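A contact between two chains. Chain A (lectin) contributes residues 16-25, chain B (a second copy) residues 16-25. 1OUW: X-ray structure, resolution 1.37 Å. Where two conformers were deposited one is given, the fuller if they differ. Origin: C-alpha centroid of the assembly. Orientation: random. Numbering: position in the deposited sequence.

Chain A (16-25) GNFWSFRPVN
Chain B 16-25: GNFWSFRPVN

Two copies of one serine meet at the centre of this contact: A:Ser20 OG and B:Ser20 OG lie 2.6 Å apart, a short hydrogen bond in which either hydroxyl could be the donor. The general principle is that a strand pairing with its own copy in antiparallel fashion places one residue opposite itself, and the residues flanking that point meet in reciprocal pairs. Here A:Phe21 faces B:Phe21 with CA atoms 4.8 Å apart, a non-hydrogen-bonded pair, while A:Ser20 pairs with B:Arg22 and A:Arg22 with B:Ser20, each at a CA to CA distance of 4.7 Å.

Residues 17-22 form a strand in each chain. The two N-to-C directions make an angle of 146°, and the axes approach to 4.4 Å. Backbone angles are extended, near -155/140 at A:Ser20 and B:Ser20, -152/107 at A:Phe21 and B:Phe21, and -132/94 at A:Arg22 and B:Arg22. Four backbone hydrogen bonds fasten the register: A:Ser20 N to B:Arg22 O (3.0 Å), B:Arg22 N to A:Ser20 O (2.9 Å), A:Arg22 N to B:Ser20 O (2.8 Å) and B:Ser20 N to A:Arg22 O (3.0 Å). CA-H...O contacts fill in between them, as from A:Phe21 CA to B:Ser20 O and from B:Phe21 CA to A:Ser20 O, both 3.4 Å.

Alternation along the strand sorts the side chains. A:Ser20, A:Arg22, B:Ser20 and B:Arg22 share one face of the sheet; the rings of A:Phe21 and B:Phe21 occupy the other. Serine, small and in the t rotamer (chi1 -179°), lets the hydroxyls meet across the strands, and A:Ser20 CB comes within 3.9 Å of B:Arg22 CB. On the other face, both phenylalanine rings take chi1 near 180° (t) with chi2 near 72°, and they touch edge to edge, A:Phe21 CD1 to B:Phe21 CD1 at 4.1 Å.

Of the 710 Å² buried in total, A:Arg22 and B:Arg22 lose the most to the partner, 103 and 104 Å². Their chi angles, t, m, t and then about -170°, fold the chain so that its aliphatic part packs obliquely against the partner's phenylalanine ring, with A:Arg22 CG 3.8 Å from B:Phe18 CD2. The guanidinium lays one face over a carbonyl, A:Arg22 CZ lying 3.1 Å from B:Phe18 O; this is packing rather than hydrogen bonding. The group does bond back to its own chain, A:Arg22 NH1 to A:Pro23 O at 2.9 Å and B:Arg22 NH2 to B:Pro23 O at 2.8 Å, and its other nitrogens are satisfied elsewhere in the structure. A:Phe18 and B:Phe18 are t, with chi2 near 70°.

Further contacts extend the margins. A:Trp19 and B:Trp19 (chi1 near 59°, p; chi2 -94°) lead their indoles away from the partner, leaving CB to make an apolar contact with valine: A:Trp19 CB lies 4.1 Å from B:Val24 CG2. A:Val24 and B:Val24, t in a turn-like backbone near -69/-38, suit this spot with their compact branches. Separately, A:Val24 CG1 makes a plain van der Waals contact with B:Asn17 ND2 at 4.0 Å.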

# COMPACT_ATOMS: atom_id res chain seq x y z
N GLY A 16 -3.34 -12.46 11.98
CA GLY A 16 -3.00 -11.07 11.82
C GLY A 16 -4.08 -10.26 11.16
O GLY A 16 -5.27 -10.61 11.20
N ASN A 17 -3.67 -9.16 10.56
CA ASN A 17 -4.58 -8.29 9.83
C ASN A 17 -4.04 -8.00 8.45
O ASN A 17 -2.85 -8.15 8.15
CB ASN A 17 -4.85 -7.02 10.61
CG ASN A 17 -5.67 -7.28 11.84
OD1 ASN A 17 -6.84 -7.69 11.75
ND2 ASN A 17 -5.05 -7.13 12.99
N PHE A 18 -4.93 -7.59 7.56
CA PHE A 18 -4.62 -7.40 6.17
C PHE A 18 -3.65 -6.20 5.98
O PHE A 18 -3.76 -5.19 6.67
CB PHE A 18 -5.93 -7.20 5.40
CG PHE A 18 -5.75 -6.94 3.92
CD1 PHE A 18 -5.31 -7.95 3.07
CD2 PHE A 18 -6.05 -5.71 3.37
CE1 PHE A 18 -5.12 -7.72 1.72
CE2 PHE A 18 -5.88 -5.47 2.01
CZ PHE A 18 -5.42 -6.50 1.19
N TRP A 19 -2.78 -6.32 4.99
CA TRP A 19 -1.95 -5.22 4.51
C TRP A 19 -1.83 -5.28 2.98
O TRP A 19 -2.01 -6.33 2.37
CB TRP A 19 -0.57 -5.24 5.15
CG TRP A 19 0.20 -6.48 4.92
CD1 TRP A 19 0.25 -7.55 5.75
CD2 TRP A 19 1.06 -6.79 3.81
NE1 TRP A 19 1.09 -8.51 5.23
CE2 TRP A 19 1.61 -8.07 4.06
CE3 TRP A 19 1.47 -6.11 2.67
CZ2 TRP A 19 2.51 -8.67 3.19
CZ3 TRP A 19 2.36 -6.71 1.81
CH2 TRP A 19 2.88 -7.99 2.08
N SER A 20 -1.52 -4.15 2.36
CA SER A 20 -1.36 -4.03 0.94
C SER A 20 -0.45 -2.87 0.56
O SER A 20 -0.52 -1.80 1.15
CB SER A 20 -2.75 -3.88 0.28
OG SER A 20 -2.65 -3.80 -1.12
N PHE A 21 0.37 -3.10 -0.46
CA PHE A 21 1.31 -2.08 -0.92
C PHE A 21 1.61 -2.30 -2.39
O PHE A 21 2.34 -3.22 -2.76
CB PHE A 21 2.59 -2.13 -0.09
CG PHE A 21 3.62 -1.09 -0.43
CD1 PHE A 21 3.38 0.23 -0.10
CD2 PHE A 21 4.83 -1.43 -1.03
CE1 PHE A 21 4.34 1.21 -0.33
CE2 PHE A 21 5.77 -0.45 -1.26
CZ PHE A 21 5.51 0.85 -0.94
N ARG A 22 1.07 -1.41 -3.22
CA ARG A 22 1.33 -1.41 -4.65
C ARG A 22 1.63 0.05 -5.00
O ARG A 22 0.72 0.85 -5.21
CB ARG A 22 0.13 -1.96 -5.44
CG ARG A 22 0.44 -2.36 -6.90
CD ARG A 22 0.96 -1.23 -7.76
NE ARG A 22 0.81 -1.52 -9.17
CZ ARG A 22 1.33 -0.83 -10.19
NH1 ARG A 22 2.24 0.09 -9.97
NH2 ARG A 22 0.98 -1.16 -11.42
N PRO A 23 2.92 0.43 -4.99
CA PRO A 23 3.28 1.80 -5.30
C PRO A 23 3.29 2.03 -6.80
O PRO A 23 3.40 1.08 -7.55
CB PRO A 23 4.68 1.92 -4.69
CG PRO A 23 5.28 0.54 -4.82
CD PRO A 23 4.11 -0.41 -4.75
N VAL A 24 3.23 3.28 -7.23
CA VAL A 24 3.15 3.59 -8.65
C VAL A 24 4.45 3.27 -9.38
O VAL A 24 4.42 2.82 -10.53
CB VAL A 24 2.85 5.10 -8.87
CG1 VAL A 24 2.76 5.42 -10.35
CG2 VAL A 24 1.59 5.57 -8.12
N ASN A 25 5.58 3.51 -8.71
CA ASN A 25 6.87 3.20 -9.30
C ASN A 25 7.39 1.88 -8.76
O ASN A 25 6.75 1.23 -7.95
CB ASN A 25 7.83 4.37 -9.13
CG ASN A 25 7.26 5.64 -9.72
OD1 ASN A 25 7.13 5.75 -10.94
ND2 ASN A 25 6.90 6.59 -8.87
N GLY B 16 -4.27 5.87 -16.05
CA GLY B 16 -3.19 5.69 -15.11
C GLY B 16 -2.87 4.24 -14.78
O GLY B 16 -3.24 3.33 -15.52
N ASN B 17 -2.18 4.08 -13.66
CA ASN B 17 -1.66 2.82 -13.13
C ASN B 17 -2.36 2.53 -11.79
O ASN B 17 -2.63 3.45 -11.03
CB ASN B 17 -0.16 3.00 -12.86
CG ASN B 17 0.57 3.58 -14.06
OD1 ASN B 17 0.67 2.92 -15.10
ND2 ASN B 17 1.03 4.84 -13.94
N PHE B 18 -2.59 1.26 -11.49
CA PHE B 18 -3.12 0.85 -10.20
C PHE B 18 -2.16 1.17 -9.05
O PHE B 18 -0.93 1.10 -9.20
CB PHE B 18 -3.38 -0.66 -10.24
CG PHE B 18 -3.93 -1.25 -8.96
CD1 PHE B 18 -5.20 -0.90 -8.53
CD2 PHE B 18 -3.18 -2.12 -8.18
CE1 PHE B 18 -5.73 -1.43 -7.36
CE2 PHE B 18 -3.71 -2.66 -7.02
CZ PHE B 18 -5.00 -2.32 -6.61
N TRP B 19 -2.73 1.54 -7.91
CA TRP B 19 -1.99 1.71 -6.66
C TRP B 19 -2.82 1.16 -5.50
O TRP B 19 -4.05 1.10 -5.57
CB TRP B 19 -1.60 3.17 -6.43
CG TRP B 19 -2.73 4.14 -6.39
CD1 TRP B 19 -3.21 4.88 -7.42
CD2 TRP B 19 -3.53 4.50 -5.25
NE1 TRP B 19 -4.25 5.67 -7.01
CE2 TRP B 19 -4.47 5.46 -5.68
CE3 TRP B 19 -3.52 4.14 -3.91
CZ2 TRP B 19 -5.40 6.05 -4.81
CZ3 TRP B 19 -4.45 4.71 -3.05
CH2 TRP B 19 -5.37 5.67 -3.51
N SER B 20 -2.14 0.84 -4.41
CA SER B 20 -2.80 0.29 -3.23
C SER B 20 -1.96 0.56 -1.99
O SER B 20 -0.74 0.41 -2.00
CB SER B 20 -3.05 -1.20 -3.39
OG SER B 20 -3.70 -1.73 -2.26
N PHE B 21 -2.65 0.94 -0.92
CA PHE B 21 -2.00 1.21 0.36
C PHE B 21 -2.93 0.92 1.52
O PHE B 21 -3.83 1.70 1.81
CB PHE B 21 -1.56 2.66 0.40
CG PHE B 21 -0.76 3.06 1.62
CD1 PHE B 21 0.56 2.61 1.76
CD2 PHE B 21 -1.29 3.91 2.57
CE1 PHE B 21 1.32 3.01 2.86
CE2 PHE B 21 -0.53 4.32 3.65
CZ PHE B 21 0.78 3.87 3.81
N ARG B 22 -2.64 -0.18 2.21
CA ARG B 22 -3.34 -0.55 3.43
C ARG B 22 -2.26 -0.89 4.46
O ARG B 22 -1.74 -2.01 4.48
CB ARG B 22 -4.30 -1.72 3.18
CG ARG B 22 -5.34 -1.94 4.25
CD ARG B 22 -4.82 -2.22 5.63
NE ARG B 22 -5.81 -2.88 6.45
CZ ARG B 22 -5.73 -3.05 7.75
NH1 ARG B 22 -6.65 -3.77 8.37
NH2 ARG B 22 -4.77 -2.51 8.46
N PRO B 23 -1.88 0.09 5.28
CA PRO B 23 -0.84 -0.14 6.27
C PRO B 23 -1.43 -0.83 7.49
O PRO B 23 -2.65 -0.80 7.69
CB PRO B 23 -0.36 1.28 6.58
CG PRO B 23 -1.60 2.13 6.43
CD PRO B 23 -2.42 1.47 5.35
N VAL B 24 -0.58 -1.46 8.27
CA VAL B 24 -1.03 -2.27 9.40
C VAL B 24 -1.64 -1.39 10.48
O VAL B 24 -2.68 -1.76 11.05
CB VAL B 24 0.12 -3.10 9.98
CG1 VAL B 24 -0.32 -3.81 11.25
CG2 VAL B 24 0.65 -4.06 8.92
N ASN B 25 -1.04 -0.24 10.73
CA ASN B 25 -1.58 0.70 11.72
C ASN B 25 -2.33 1.82 11.03
O ASN B 25 -2.46 1.84 9.81
CB ASN B 25 -0.45 1.21 12.61
CG ASN B 25 0.27 0.07 13.32
OD1 ASN B 25 -0.30 -0.58 14.17
ND2 ASN B 25 1.52 -0.17 12.94